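Local coordinates for sulfate transporter 4.1, chloroplastic (PDB 7LHV), which cotransports sulfate with protons across the membrane as a member of the SLC26A/SulP family and may take part in regulating sulfate assimilation, at residues L79-W85 and A139-R145; Y129-V133 and P315-P319. Numbering follows the deposited sequence.

Contact 1 (L79-W85 and A139-R145); sequences LFPCFRW and AIFGSSR
Leu79 ends helix 72-79, and its carbonyl O lies 3.6 Å from Phe141 CE1. Phe80 is the first residue to leave helical angles (phi/psi -121/93). Its ring (chi1 m) sets CE1 3.6 Å from Phe141 CE1, planes at 63°, and CD1 4.0 Å from Ile140 CG2. From Pro81 the chain coils again: Arg84 N bonds Pro81 O (2.9 Å) and Trp85 N bonds Cys82 O (3.0 Å). Close CA pairs are Pro81-Phe141 (5.8 Å) and Cys82-Ile140 (5.0 Å). Pro81 CD lies 3.5 Å from Ile140 O, to which Cys82 N gives a weak hydrogen bond (3.4 Å). Cys82 CB sits 3.2 Å from Ala139 O. Arg84 NH2 hydrogen-bonds Glu362 O and lies 4.2 Å from like-charged Arg145 NH2. Trp85 (chi1 p) brings CZ2 to 3.7 Å from Ala139 O; its CB covers one guanidinium face of Arg145, which makes a cation-pi contact with Tyr361. Gly142 is the first residue past helix 125-141 to leave helical angles. The segment before helix 91-119 thus packs against the C-terminal end of a predicted transmembrane helix.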
loop_
_atom_site.group_PDB
_atom_site.type_symbol
_atom_site.label_atom_id
_atom_site.label_comp_id
_atom_site.label_asym_id
_atom_site.label_seq_id
_atom_site.Cartn_x
_atom_site.Cartn_y
_atom_site.Cartn_z
ATOM N N LEU A 79 -26.999 21.869 -4.070
ATOM C CA LEU A 79 -25.934 22.520 -4.826
ATOM C C LEU A 79 -25.172 23.551 -4.003
ATOM O O LEU A 79 -23.970 23.743 -4.221
ATOM C CB LEU A 79 -26.502 23.179 -6.084
ATOM C CG LEU A 79 -26.833 22.244 -7.248
ATOM C CD1 LEU A 79 -27.046 23.043 -8.520
ATOM C CD2 LEU A 79 -25.737 21.210 -7.441
ATOM N N PHE A 80 -25.837 24.220 -3.059
ATOM C CA PHE A 80 -25.241 25.312 -2.292
ATOM C C PHE A 80 -25.277 24.959 -0.810
ATOM O O PHE A 80 -26.272 25.235 -0.123
ATOM C CB PHE A 80 -25.976 26.623 -2.553
ATOM C CG PHE A 80 -25.879 27.100 -3.971
ATOM C CD1 PHE A 80 -24.744 26.860 -4.721
ATOM C CD2 PHE A 80 -26.928 27.789 -4.553
ATOM C CE1 PHE A 80 -24.657 27.299 -6.027
ATOM C CE2 PHE A 80 -26.848 28.230 -5.856
ATOM C CZ PHE A 80 -25.712 27.985 -6.593
ATOM N N PRO A 81 -24.216 24.353 -0.277
ATOM C CA PRO A 81 -24.204 24.029 1.159
ATOM C C PRO A 81 -24.218 25.249 2.063
ATOM O O PRO A 81 -24.513 25.108 3.256
ATOM C CB PRO A 81 -22.914 23.216 1.328
ATOM C CG PRO A 81 -22.075 23.576 0.158
ATOM C CD PRO A 81 -23.017 23.855 -0.967
ATOM N N CYS A 82 -23.907 26.437 1.537
ATOM C CA CYS A 82 -23.894 27.640 2.364
ATOM C C CYS A 82 -25.247 27.875 3.023
ATOM O O CYS A 82 -25.317 28.308 4.181
ATOM C CB CYS A 82 -23.497 28.850 1.522
ATOM S SG CYS A 82 -24.677 29.267 0.221
ATOM N N PHE A 83 -26.333 27.564 2.311
ATOM C CA PHE A 83 -27.666 27.771 2.862
ATOM C C PHE A 83 -27.894 26.965 4.132
ATOM O O PHE A 83 -28.786 27.309 4.914
ATOM C CB PHE A 83 -28.723 27.422 1.816
ATOM C CG PHE A 83 -28.876 28.461 0.747
ATOM C CD1 PHE A 83 -29.677 29.572 0.948
ATOM C CD2 PHE A 83 -28.215 28.330 -0.462
ATOM C CE1 PHE A 83 -29.817 30.531 -0.036
ATOM C CE2 PHE A 83 -28.351 29.286 -1.451
ATOM C CZ PHE A 83 -29.154 30.387 -1.236
ATOM N N ARG A 84 -27.092 25.921 4.366
ATOM C CA ARG A 84 -27.204 25.167 5.609
ATOM C C ARG A 84 -27.062 26.069 6.826
ATOM O O ARG A 84 -27.649 25.785 7.875
ATOM C CB ARG A 84 -26.160 24.054 5.652
ATOM C CG ARG A 84 -26.547 22.802 4.887
ATOM C CD ARG A 84 -25.444 21.764 4.959
ATOM N NE ARG A 84 -25.146 21.388 6.335
ATOM C CZ ARG A 84 -24.009 20.832 6.729
ATOM N NH1 ARG A 84 -23.035 20.568 5.875
ATOM N NH2 ARG A 84 -23.847 20.533 8.015
ATOM N N TRP A 85 -26.294 27.154 6.715
ATOM C CA TRP A 85 -26.231 28.129 7.795
ATOM C C TRP A 85 -27.004 29.406 7.496
ATOM O O TRP A 85 -27.132 30.251 8.388
ATOM C CB TRP A 85 -24.773 28.480 8.131
ATOM C CG TRP A 85 -23.916 28.831 6.956
ATOM C CD1 TRP A 85 -23.065 28.001 6.290
ATOM C CD2 TRP A 85 -23.814 30.109 6.316
ATOM N NE1 TRP A 85 -22.444 28.679 5.271
ATOM C CE2 TRP A 85 -22.887 29.976 5.265
ATOM C CE3 TRP A 85 -24.419 31.352 6.524
ATOM C CZ2 TRP A 85 -22.550 31.036 4.426
ATOM C CZ3 TRP A 85 -24.084 32.403 5.692
ATOM C CH2 TRP A 85 -23.159 32.239 4.655
ATOM N N ALA A 139 -17.009 30.108 0.642
ATOM C CA ALA A 139 -18.139 30.460 1.490
ATOM C C ALA A 139 -19.465 30.039 0.878
ATOM O O ALA A 139 -20.453 29.902 1.604
ATOM C CB ALA A 139 -18.145 31.963 1.762
ATOM N N ILE A 140 -19.508 29.834 -0.436
ATOM C CA ILE A 140 -20.718 29.326 -1.068
ATOM C C ILE A 140 -20.708 27.804 -1.165
ATOM O O ILE A 140 -21.762 27.172 -1.057
ATOM C CB ILE A 140 -20.901 29.967 -2.455
ATOM C CG1 ILE A 140 -20.931 31.489 -2.335
ATOM C CG2 ILE A 140 -22.178 29.476 -3.107
ATOM C CD1 ILE A 140 -20.928 32.201 -3.668
ATOM N N PHE A 141 -19.537 27.192 -1.343
ATOM C CA PHE A 141 -19.454 25.762 -1.615
ATOM C C PHE A 141 -18.737 24.981 -0.523
ATOM O O PHE A 141 -18.487 23.784 -0.700
ATOM C CB PHE A 141 -18.766 25.520 -2.962
ATOM C CG PHE A 141 -19.555 26.010 -4.138
ATOM C CD1 PHE A 141 -20.679 25.330 -4.566
ATOM C CD2 PHE A 141 -19.174 27.154 -4.818
ATOM C CE1 PHE A 141 -21.409 25.778 -5.647
ATOM C CE2 PHE A 141 -19.899 27.607 -5.899
ATOM C CZ PHE A 141 -21.017 26.919 -6.314
ATOM N N GLY A 142 -18.401 25.612 0.593
ATOM C CA GLY A 142 -17.686 24.952 1.665
ATOM C C GLY A 142 -18.610 24.490 2.774
ATOM O O GLY A 142 -19.571 25.168 3.127
ATOM N N SER A 143 -18.299 23.320 3.327
ATOM C CA SER A 143 -19.093 22.758 4.412
ATOM C C SER A 143 -18.696 23.301 5.776
ATOM O O SER A 143 -19.557 23.436 6.652
ATOM C CB SER A 143 -18.971 21.233 4.415
ATOM O OG SER A 143 -19.548 20.678 3.249
ATOM N N SER A 144 -17.419 23.607 5.978
ATOM C CA SER A 144 -16.967 24.113 7.266
ATOM C C SER A 144 -17.405 25.558 7.458
ATOM O O SER A 144 -17.465 26.339 6.507
ATOM C CB SER A 144 -15.449 24.005 7.375
ATOM O OG SER A 144 -15.017 24.290 8.692
ATOM N N ARG A 145 -17.720 25.911 8.703
ATOM C CA ARG A 145 -18.158 27.257 9.035
ATOM C C ARG A 145 -17.081 28.091 9.716
ATOM O O ARG A 145 -17.275 29.298 9.885
ATOM C CB ARG A 145 -19.402 27.202 9.930
ATOM C CG ARG A 145 -20.576 26.484 9.297
ATOM C CD ARG A 145 -21.725 26.332 10.274
ATOM N NE ARG A 145 -22.762 25.450 9.756
ATOM C CZ ARG A 145 -23.801 25.022 10.460
ATOM N NH1 ARG A 145 -23.975 25.380 11.721
ATOM N NH2 ARG A 145 -24.685 24.212 9.885
#

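Contact 2 (Y129-V133 and P315-P319); sequences YSSFV and PQGLP
In the transmembrane domain of this SLC26A/SulP transporter, an extended, proline-flanked loop packs on one turn of helix 125-141. Residues 315-319 belong to the connection between helices 284-300 and 330-358. The closest CA atoms are those of Tyr129 and Pro319, 6.7 Å apart. A CH-pi contact is central: Pro319 CB sits 4.0 Å from the centroid of the Tyr129 ring, 11° off its normal. Apolar contacts add to it. Tyr129 CD1 lies 3.6 Å from Pro319 CD, and Phe132 CD2 lies 3.9 Å from the same CD. Phe132 CZ meets Leu318 CD2 at 3.8 Å. Val133 CG2 is 4.4 Å from Pro319 CG. With chi1 m at Tyr129 and t at Phe132, both rings reach Pro319 CD. Leu419 of helix 406-426 touches both aromatic side chains and shares a backbone hydrogen bond with Gly317. The phi/psi of Gly317, 124/159, call for glycine. Polar atoms play little part between the segments: Tyr129 OH stays 3.8 Å from Gly317 O and 4.3 Å from Pro315 CG.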
loop_
_atom_site.group_PDB
_atom_site.type_symbol
_atom_site.label_atom_id
_atom_site.label_comp_id
_atom_site.label_asym_id
_atom_site.label_seq_id
_atom_site.Cartn_x
_atom_site.Cartn_y
_atom_site.Cartn_z
ATOM N N TYR A 129 -4.715 37.699 -4.685
ATOM C CA TYR A 129 -5.602 36.994 -5.604
ATOM C C TYR A 129 -5.990 35.638 -5.034
ATOM O O TYR A 129 -7.169 35.265 -5.026
ATOM C CB TYR A 129 -4.926 36.825 -6.965
ATOM C CG TYR A 129 -4.595 38.112 -7.686
ATOM C CD1 TYR A 129 -5.229 39.302 -7.362
ATOM C CD2 TYR A 129 -3.655 38.131 -8.704
ATOM C CE1 TYR A 129 -4.927 40.473 -8.025
ATOM C CE2 TYR A 129 -3.349 39.297 -9.373
ATOM C CZ TYR A 129 -3.987 40.465 -9.030
ATOM O OH TYR A 129 -3.685 41.631 -9.694
ATOM N N SER A 130 -5.009 34.904 -4.505
ATOM C CA SER A 130 -5.263 33.587 -3.940
ATOM C C SER A 130 -6.141 33.640 -2.701
ATOM O O SER A 130 -6.607 32.590 -2.251
ATOM C CB SER A 130 -3.945 32.890 -3.609
ATOM O OG SER A 130 -4.174 31.566 -3.169
ATOM N N SER A 131 -6.361 34.823 -2.130
ATOM C CA SER A 131 -7.299 34.986 -1.033
ATOM C C SER A 131 -8.602 35.643 -1.453
ATOM O O SER A 131 -9.537 35.686 -0.651
ATOM C CB SER A 131 -6.666 35.816 0.092
ATOM O OG SER A 131 -5.522 35.176 0.621
ATOM N N PHE A 132 -8.685 36.175 -2.674
ATOM C CA PHE A 132 -9.868 36.938 -3.050
ATOM C C PHE A 132 -10.983 36.044 -3.577
ATOM O O PHE A 132 -12.036 35.910 -2.948
ATOM C CB PHE A 132 -9.499 37.995 -4.090
ATOM C CG PHE A 132 -10.665 38.801 -4.565
ATOM C CD1 PHE A 132 -11.527 39.396 -3.662
ATOM C CD2 PHE A 132 -10.905 38.960 -5.915
ATOM C CE1 PHE A 132 -12.601 40.135 -4.099
ATOM C CE2 PHE A 132 -11.978 39.697 -6.357
ATOM C CZ PHE A 132 -12.827 40.286 -5.447
ATOM N N VAL A 133 -10.763 35.407 -4.721
ATOM C CA VAL A 133 -11.841 34.717 -5.426
ATOM C C VAL A 133 -12.168 33.372 -4.781
ATOM O O VAL A 133 -13.354 33.085 -4.574
ATOM C CB VAL A 133 -11.513 34.553 -6.918
ATOM C CG1 VAL A 133 -12.507 33.618 -7.578
ATOM C CG2 VAL A 133 -11.532 35.905 -7.602
ATOM N N PRO A 315 0.573 45.769 -8.845
ATOM C CA PRO A 315 -0.569 46.144 -9.686
ATOM C C PRO A 315 -1.837 46.333 -8.866
ATOM O O PRO A 315 -2.069 45.647 -7.869
ATOM C CB PRO A 315 -0.699 44.963 -10.655
ATOM C CG PRO A 315 -0.038 43.824 -9.955
ATOM C CD PRO A 315 1.082 44.426 -9.167
ATOM N N GLN A 316 -2.665 47.273 -9.308
ATOM C CA GLN A 316 -3.886 47.646 -8.612
ATOM C C GLN A 316 -5.100 47.155 -9.385
ATOM O O GLN A 316 -5.174 47.315 -10.607
ATOM C CB GLN A 316 -3.973 49.162 -8.429
ATOM C CG GLN A 316 -5.222 49.626 -7.702
ATOM C CD GLN A 316 -5.304 51.134 -7.591
ATOM O OE1 GLN A 316 -4.285 51.824 -7.591
ATOM N NE2 GLN A 316 -6.521 51.653 -7.493
ATOM N N GLY A 317 -6.051 46.562 -8.671
ATOM C CA GLY A 317 -7.287 46.131 -9.290
ATOM C C GLY A 317 -7.588 44.661 -9.094
ATOM O O GLY A 317 -6.687 43.865 -8.812
ATOM N N LEU A 318 -8.857 44.292 -9.241
ATOM C CA LEU A 318 -9.257 42.905 -9.095
ATOM C C LEU A 318 -8.734 42.075 -10.267
ATOM O O LEU A 318 -8.582 42.583 -11.380
ATOM C CB LEU A 318 -10.775 42.797 -9.021
ATOM C CG LEU A 318 -11.461 43.683 -7.982
ATOM C CD1 LEU A 318 -12.967 43.530 -8.060
ATOM C CD2 LEU A 318 -10.958 43.359 -6.590
ATOM N N PRO A 319 -8.442 40.796 -10.040
ATOM C CA PRO A 319 -8.008 39.935 -11.143
ATOM C C PRO A 319 -9.114 39.733 -12.164
ATOM O O PRO A 319 -10.305 39.782 -11.843
ATOM C CB PRO A 319 -7.645 38.620 -10.446
ATOM C CG PRO A 319 -8.407 38.644 -9.172
ATOM C CD PRO A 319 -8.464 40.078 -8.755
#

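In the fold
From the N terminus, helix 72-79 leads into residues 79-85; helix 91-119 and helix 125-141 follow. Residues 129-133 open contact 2 on this last helix. At 139-145, where the helix ends and the chain runs on as loop, contact 1 closes; of the 53 residues between its segments 44 are helical. Contact 2 closes much later, at 315-319, after 181 residues that include several more helices. The segments therefore alternate, and the two loops cross rather than nest. Both contacts use helix 125-141 at different levels; their centres are 23 Å apart and their nearest atoms about 7 Å. Together they join this helix to the N-terminal segment and to the loop between helices 284-300 and 330-358.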